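Local coordinates for beta-glucuronidase (Dictyoglomus thermophilum, PDB 6XXW), which probably hydrolyses beta-glucuronides, releasing D-glucuronic acid, as a glycoside hydrolase of family 2, at residues R89-V95 and V186-P192; F101-N107 and N135-V141. All coordinates share one frame; numbering follows the deposited sequence.

Contact 1. Residues R89-V95 and V186-P192; sequences RNIFLRV and VVIYTTP
F92 and Y189 are paired across two neighbouring antiparallel strands of the sugar-binding domain, the beta-sandwich, jelly-roll-like module of family 2 glycosidases. Six backbone hydrogen bonds join the strands, a reciprocal pair at each of N90-T191, F92-Y189 and R94-V187. The bond from F92 N to Y189 O is short, 2.7 Å, and nearly straight at 177°.

The aromatic contact lies on the face shared by F92, R94, V187, Y189 and T191. CG of Y189 stands between its own backbone N and carbonyl carbon (chi1 67°), which brings the ring over F92 CB on the facing strand. This is a CH-pi contact, with F92 CB 3.6 Å from the Y189 ring centroid. The two rings are near parallel, 20° apart, but slid so far that they barely overlap. T191 OG1 lies at the F92 ring edge.

E122 belongs to strand 121-124, which flanks strand 90-99. Its OE1 is hydrogen-bonded to Y189 OH and forms a salt bridge with R94 NE; R94 NH2 is hydrogen-bonded to L22 O. With a leucine in place of Y189, F92 CB would probably lose its flat partner and E122 would be left without its phenol mate.

On the other face the packing is apolar. L93 CD1 meets I188 CG1 at 3.6 Å. The I91 and I188 branches are pressed tightly together, with CG2 of I91 3.5 Å from CG2 of I188.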
loop_
_atom_site.group_PDB
_atom_site.type_symbol
_atom_site.label_atom_id
_atom_site.label_comp_id
_atom_site.label_asym_id
_atom_site.label_seq_id
_atom_site.Cartn_x
_atom_site.Cartn_y
_atom_site.Cartn_z
ATOM N N ARG A 89 31.286 13.542 46.714
ATOM C CA ARG A 89 31.466 13.534 45.272
ATOM C C ARG A 89 30.658 14.680 44.686
ATOM O O ARG A 89 29.666 15.115 45.272
ATOM C CB ARG A 89 30.996 12.213 44.640
ATOM C CG ARG A 89 31.476 10.952 45.326
ATOM C CD ARG A 89 31.954 9.944 44.304
ATOM N NE ARG A 89 33.394 10.060 44.091
ATOM C CZ ARG A 89 33.981 10.079 42.898
ATOM N NH1 ARG A 89 33.248 9.986 41.777
ATOM N NH2 ARG A 89 35.304 10.194 42.831
ATOM N N ASN A 90 31.079 15.172 43.524
ATOM C CA ASN A 90 30.174 15.988 42.723
ATOM C C ASN A 90 29.093 15.090 42.131
ATOM O O ASN A 90 29.367 13.970 41.712
ATOM C CB ASN A 90 30.925 16.698 41.598
ATOM C CG ASN A 90 31.698 17.908 42.086
ATOM O OD1 ASN A 90 31.294 18.563 43.041
ATOM N ND2 ASN A 90 32.815 18.209 41.428
ATOM N N ILE A 91 27.858 15.571 42.121
ATOM C CA ILE A 91 26.742 14.829 41.555
ATOM C C ILE A 91 26.110 15.706 40.491
ATOM O O ILE A 91 25.605 16.792 40.799
ATOM C CB ILE A 91 25.720 14.439 42.626
ATOM C CG1 ILE A 91 26.409 13.672 43.761
ATOM C CG2 ILE A 91 24.574 13.631 41.999
ATOM C CD1 ILE A 91 25.454 13.306 44.883
ATOM N N PHE A 92 26.157 15.254 39.243
ATOM C CA PHE A 92 25.649 16.039 38.129
ATOM C C PHE A 92 24.393 15.384 37.576
ATOM O O PHE A 92 24.333 14.161 37.413
ATOM C CB PHE A 92 26.690 16.181 37.018
ATOM C CG PHE A 92 27.886 17.019 37.403
ATOM C CD1 PHE A 92 27.854 18.399 37.265
ATOM C CD2 PHE A 92 29.033 16.421 37.895
ATOM C CE1 PHE A 92 28.951 19.176 37.619
ATOM C CE2 PHE A 92 30.137 17.184 38.254
ATOM C CZ PHE A 92 30.097 18.566 38.111
ATOM N N LEU A 93 23.397 16.206 37.293
ATOM C CA LEU A 93 22.167 15.762 36.655
ATOM C C LEU A 93 22.155 16.334 35.252
ATOM O O LEU A 93 22.169 17.554 35.092
ATOM C CB LEU A 93 20.955 16.236 37.448
ATOM C CG LEU A 93 19.574 16.074 36.824
ATOM C CD1 LEU A 93 19.294 14.620 36.567
ATOM C CD2 LEU A 93 18.572 16.629 37.788
ATOM N N ARG A 94 22.132 15.461 34.249
ATOM C CA ARG A 94 22.245 15.856 32.850
ATOM C C ARG A 94 20.975 15.476 32.097
ATOM O O ARG A 94 20.470 14.355 32.237
ATOM C CB ARG A 94 23.473 15.192 32.215
ATOM C CG ARG A 94 23.478 15.129 30.699
ATOM C CD ARG A 94 24.052 16.405 30.104
ATOM N NE ARG A 94 25.441 16.622 30.497
ATOM C CZ ARG A 94 26.491 16.368 29.718
ATOM N NH1 ARG A 94 26.313 15.876 28.493
ATOM N NH2 ARG A 94 27.719 16.600 30.174
ATOM N N VAL A 95 20.456 16.413 31.307
ATOM C CA VAL A 95 19.321 16.162 30.418
ATOM C C VAL A 95 19.850 16.278 28.995
ATOM O O VAL A 95 20.373 17.328 28.608
ATOM C CB VAL A 95 18.161 17.143 30.661
ATOM C CG1 VAL A 95 17.004 16.856 29.690
ATOM C CG2 VAL A 95 17.685 17.069 32.094
ATOM N N VAL A 186 18.100 11.220 30.357
ATOM C CA VAL A 186 18.368 11.909 31.611
ATOM C C VAL A 186 19.274 11.007 32.432
ATOM O O VAL A 186 18.954 9.833 32.647
ATOM C CB VAL A 186 17.068 12.192 32.372
ATOM C CG1 VAL A 186 17.375 12.928 33.675
ATOM C CG2 VAL A 186 16.074 12.988 31.498
ATOM N N VAL A 187 20.417 11.528 32.880
ATOM C CA VAL A 187 21.329 10.705 33.667
ATOM C C VAL A 187 21.879 11.519 34.830
ATOM O O VAL A 187 21.916 12.751 34.803
ATOM C CB VAL A 187 22.493 10.122 32.824
ATOM C CG1 VAL A 187 21.972 9.462 31.531
ATOM C CG2 VAL A 187 23.498 11.204 32.504
ATOM N N ILE A 188 22.300 10.802 35.863
ATOM C CA ILE A 188 23.016 11.374 36.995
ATOM C C ILE A 188 24.394 10.734 37.032
ATOM O O ILE A 188 24.523 9.517 36.879
ATOM C CB ILE A 188 22.261 11.151 38.316
ATOM C CG1 ILE A 188 20.889 11.812 38.243
ATOM C CG2 ILE A 188 23.025 11.772 39.475
ATOM C CD1 ILE A 188 20.140 11.786 39.540
ATOM N N TYR A 189 25.427 11.547 37.190
ATOM C CA TYR A 189 26.769 10.995 37.204
ATOM C C TYR A 189 27.585 11.697 38.275
ATOM O O TYR A 189 27.267 12.820 38.679
ATOM C CB TYR A 189 27.432 11.082 35.813
ATOM C CG TYR A 189 27.739 12.463 35.285
ATOM C CD1 TYR A 189 26.781 13.197 34.580
ATOM C CD2 TYR A 189 29.002 13.018 35.444
ATOM C CE1 TYR A 189 27.073 14.462 34.067
ATOM C CE2 TYR A 189 29.302 14.284 34.943
ATOM C CZ TYR A 189 28.337 14.999 34.262
ATOM O OH TYR A 189 28.651 16.243 33.773
ATOM N N THR A 190 28.607 10.999 38.767
ATOM C CA THR A 190 29.503 11.518 39.789
ATOM C C THR A 190 30.869 11.831 39.198
ATOM O O THR A 190 31.299 11.215 38.218
ATOM C CB THR A 190 29.697 10.513 40.933
ATOM O OG1 THR A 190 30.282 9.307 40.409
ATOM C CG2 THR A 190 28.376 10.183 41.593
ATOM N N THR A 191 31.561 12.776 39.823
ATOM C CA THR A 191 32.977 13.022 39.604
ATOM C C THR A 191 33.609 13.306 40.960
ATOM O O THR A 191 32.906 13.637 41.920
ATOM C CB THR A 191 33.241 14.210 38.663
ATOM O OG1 THR A 191 33.141 15.432 39.404
ATOM C CG2 THR A 191 32.256 14.248 37.465
ATOM N N PRO A 192 34.929 13.208 41.065
ATOM C CA PRO A 192 35.595 13.746 42.255
ATOM C C PRO A 192 35.415 15.255 42.324
ATOM O O PRO A 192 35.061 15.912 41.343
ATOM C CB PRO A 192 37.066 13.369 42.050
ATOM C CG PRO A 192 37.070 12.349 40.964
ATOM C CD PRO A 192 35.884 12.613 40.117
#

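Contact 2. Residues F101-N107 and N135-V141; sequences FSEVYVN and NIIEIMV
N107 and N135 join side chain to side chain at the end of strand 101-106. N107 ND2 gives a hydrogen bond to N135 OD1 (3.0 Å), and the acceptor lies in the plane of the N107 amide. The two amide planes are 36° apart. ND2 also bonds to F128 O. The other end of the N107 amide is used too: OD1 accepts from I136 N at 2.9 Å, while N107 N donates to I136 O. Bonds at both ends thus define the orientation of the amide. N130 N is a second donor to N135 OD1.

S102 OG is anti to its backbone N (chi1 -173°), which sets it beside the facing strand, 2.9 Å from M140 O. E103 N reaches the same carbonyl from the opposite face of its plane, so two donors hold one oxygen.

The two strands run antiparallel in the beta-sandwich of the sugar-binding domain. Backbone hydrogen bonds also pair E103 with M140 and Y105 with E138.

The M140 chain bends twice beyond CG, first at chi2 (-74°) and again at chi3. This folds its CE methyl back against the carboxylate of E103, 3.5 Å from CD. The E103 chain is extended, and its OE2 takes a hydrogen bond from Y105 OH at 2.9 Å. That donor comes from above the carboxylate plane.

On the other face, V104 touches two isoleucines with separate branches. Its CG1 meets I137 CD1 and its CG2 meets I139 CG1, each at 4.2 Å.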
loop_
_atom_site.group_PDB
_atom_site.type_symbol
_atom_site.label_atom_id
_atom_site.label_comp_id
_atom_site.label_asym_id
_atom_site.label_seq_id
_atom_site.Cartn_x
_atom_site.Cartn_y
_atom_site.Cartn_z
ATOM N N PHE A 101 11.821 24.698 25.888
ATOM C CA PHE A 101 12.209 25.332 27.148
ATOM C C PHE A 101 12.026 24.330 28.282
ATOM O O PHE A 101 11.038 23.585 28.302
ATOM C CB PHE A 101 11.362 26.576 27.446
ATOM C CG PHE A 101 11.318 27.579 26.331
ATOM C CD1 PHE A 101 12.168 28.673 26.331
ATOM C CD2 PHE A 101 10.399 27.454 25.296
ATOM C CE1 PHE A 101 12.115 29.612 25.308
ATOM C CE2 PHE A 101 10.346 28.387 24.279
ATOM C CZ PHE A 101 11.203 29.463 24.279
ATOM N N SER A 102 12.963 24.306 29.232
ATOM C CA SER A 102 12.914 23.289 30.277
ATOM C C SER A 102 13.373 23.856 31.616
ATOM O O SER A 102 14.212 24.757 31.678
ATOM C CB SER A 102 13.774 22.075 29.907
ATOM O OG SER A 102 13.588 21.017 30.847
ATOM N N GLU A 103 12.806 23.307 32.691
ATOM C CA GLU A 103 13.211 23.582 34.066
ATOM C C GLU A 103 13.321 22.260 34.817
ATOM O O GLU A 103 12.439 21.408 34.698
ATOM C CB GLU A 103 12.205 24.499 34.767
ATOM C CG GLU A 103 12.170 25.928 34.210
ATOM C CD GLU A 103 10.916 26.691 34.632
ATOM O OE1 GLU A 103 10.763 27.854 34.213
ATOM O OE2 GLU A 103 10.082 26.132 35.380
ATOM N N VAL A 104 14.392 22.095 35.598
ATOM C CA VAL A 104 14.682 20.840 36.292
ATOM C C VAL A 104 14.630 21.073 37.798
ATOM O O VAL A 104 15.334 21.947 38.321
ATOM C CB VAL A 104 16.049 20.263 35.892
ATOM C CG1 VAL A 104 16.288 18.951 36.624
ATOM C CG2 VAL A 104 16.124 20.045 34.402
ATOM N N TYR A 105 13.812 20.281 38.491
ATOM C CA TYR A 105 13.654 20.391 39.936
ATOM C C TYR A 105 14.110 19.110 40.612
ATOM O O TYR A 105 13.678 18.018 40.233
ATOM C CB TYR A 105 12.203 20.667 40.327
ATOM C CG TYR A 105 11.640 21.937 39.749
ATOM C CD1 TYR A 105 11.211 21.991 38.425
ATOM C CD2 TYR A 105 11.509 23.082 40.534
ATOM C CE1 TYR A 105 10.683 23.163 37.890
ATOM C CE2 TYR A 105 10.990 24.251 40.006
ATOM C CZ TYR A 105 10.575 24.284 38.690
ATOM O OH TYR A 105 10.054 25.435 38.153
ATOM N N VAL A 106 14.939 19.250 41.641
ATOM C CA VAL A 106 15.362 18.129 42.478
ATOM C C VAL A 106 14.759 18.355 43.856
ATOM O O VAL A 106 15.107 19.329 44.539
ATOM C CB VAL A 106 16.891 18.016 42.542
ATOM C CG1 VAL A 106 17.306 16.959 43.552
ATOM C CG2 VAL A 106 17.457 17.699 41.145
ATOM N N ASN A 107 13.842 17.469 44.260
ATOM C CA ASN A 107 13.100 17.614 45.522
ATOM C C ASN A 107 12.475 19.003 45.648
ATOM O O ASN A 107 12.503 19.630 46.711
ATOM C CB ASN A 107 13.997 17.299 46.718
ATOM C CG ASN A 107 14.506 15.875 46.685
ATOM O OD1 ASN A 107 13.738 14.955 46.435
ATOM N ND2 ASN A 107 15.800 15.692 46.897
ATOM N N ASN A 135 14.591 10.326 46.376
ATOM C CA ASN A 135 14.589 11.676 45.848
ATOM C C ASN A 135 13.564 11.744 44.724
ATOM O O ASN A 135 13.170 10.718 44.168
ATOM C CB ASN A 135 15.969 12.068 45.333
ATOM C CG ASN A 135 17.003 12.106 46.436
ATOM O OD1 ASN A 135 17.380 13.176 46.906
ATOM N ND2 ASN A 135 17.456 10.931 46.867
ATOM N N ILE A 136 13.123 12.958 44.410
ATOM C CA ILE A 136 12.150 13.192 43.343
ATOM C C ILE A 136 12.763 14.176 42.352
ATOM O O ILE A 136 13.170 15.277 42.739
ATOM C CB ILE A 136 10.820 13.741 43.889
ATOM C CG1 ILE A 136 10.233 12.798 44.944
ATOM C CG2 ILE A 136 9.839 14.028 42.754
ATOM C CD1 ILE A 136 9.983 11.410 44.443
ATOM N N ILE A 137 12.830 13.785 41.082
ATOM C CA ILE A 137 13.178 14.710 40.015
ATOM C C ILE A 137 11.910 15.063 39.253
ATOM O O ILE A 137 11.071 14.194 38.964
ATOM C CB ILE A 137 14.250 14.139 39.072
ATOM C CG1 ILE A 137 14.435 15.102 37.888
ATOM C CG2 ILE A 137 13.867 12.734 38.609
ATOM C CD1 ILE A 137 15.663 14.836 37.062
ATOM N N GLU A 138 11.750 16.342 38.952
ATOM C CA GLU A 138 10.665 16.781 38.090
ATOM C C GLU A 138 11.243 17.667 37.001
ATOM O O GLU A 138 12.103 18.511 37.266
ATOM C CB GLU A 138 9.586 17.519 38.887
ATOM C CG GLU A 138 8.876 16.613 39.889
ATOM C CD GLU A 138 7.927 17.367 40.786
ATOM O OE1 GLU A 138 6.708 17.343 40.499
ATOM O OE2 GLU A 138 8.404 17.986 41.768
ATOM N N ILE A 139 10.791 17.451 35.770
ATOM C CA ILE A 139 11.276 18.207 34.627
ATOM C C ILE A 139 10.070 18.811 33.927
ATOM O O ILE A 139 9.161 18.084 33.510
ATOM C CB ILE A 139 12.106 17.343 33.660
ATOM C CG1 ILE A 139 13.355 16.825 34.386
ATOM C CG2 ILE A 139 12.481 18.162 32.397
ATOM C CD1 ILE A 139 14.161 15.769 33.640
ATOM N N MET A 140 10.038 20.137 33.844
ATOM C CA MET A 140 9.031 20.833 33.067
ATOM C C MET A 140 9.590 21.067 31.672
ATOM O O MET A 140 10.751 21.453 31.514
ATOM C CB MET A 140 8.656 22.164 33.735
ATOM C CG MET A 140 7.518 22.937 33.080
ATOM S SD MET A 140 7.966 23.768 31.513
ATOM C CE MET A 140 9.205 24.952 32.054
ATOM N N VAL A 141 8.761 20.828 30.662
ATOM C CA VAL A 141 9.132 21.062 29.270
ATOM C C VAL A 141 8.014 21.871 28.628
ATOM O O VAL A 141 6.842 21.529 28.776
ATOM C CB VAL A 141 9.353 19.745 28.497
ATOM C CG1 VAL A 141 9.760 20.042 27.059
ATOM C CG2 VAL A 141 10.404 18.854 29.203
#

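Overall arrangement
Contacts 1 and 2 belong to one curled or branched antiparallel sheet, and their centres are about 15 Å apart. Strands 90-99 and 101-106 follow each other in the chain, and contact 2 is nested inside the chain loop that contact 1 closes. Their apolar faces meet. L93 CD2 of contact 1 reaches V104 CG1 and I137 CD1 of contact 2, both at 3.5 Å. V186 CG2 also touches I139 CD1 at 4.0 Å. Apolar side chains of both pairs thus meet in the interior of the sandwich. A Tris molecule, probably from the crystallisation liquor, lies close to the Y105 side chain; it is not evidence of a substrate pocket.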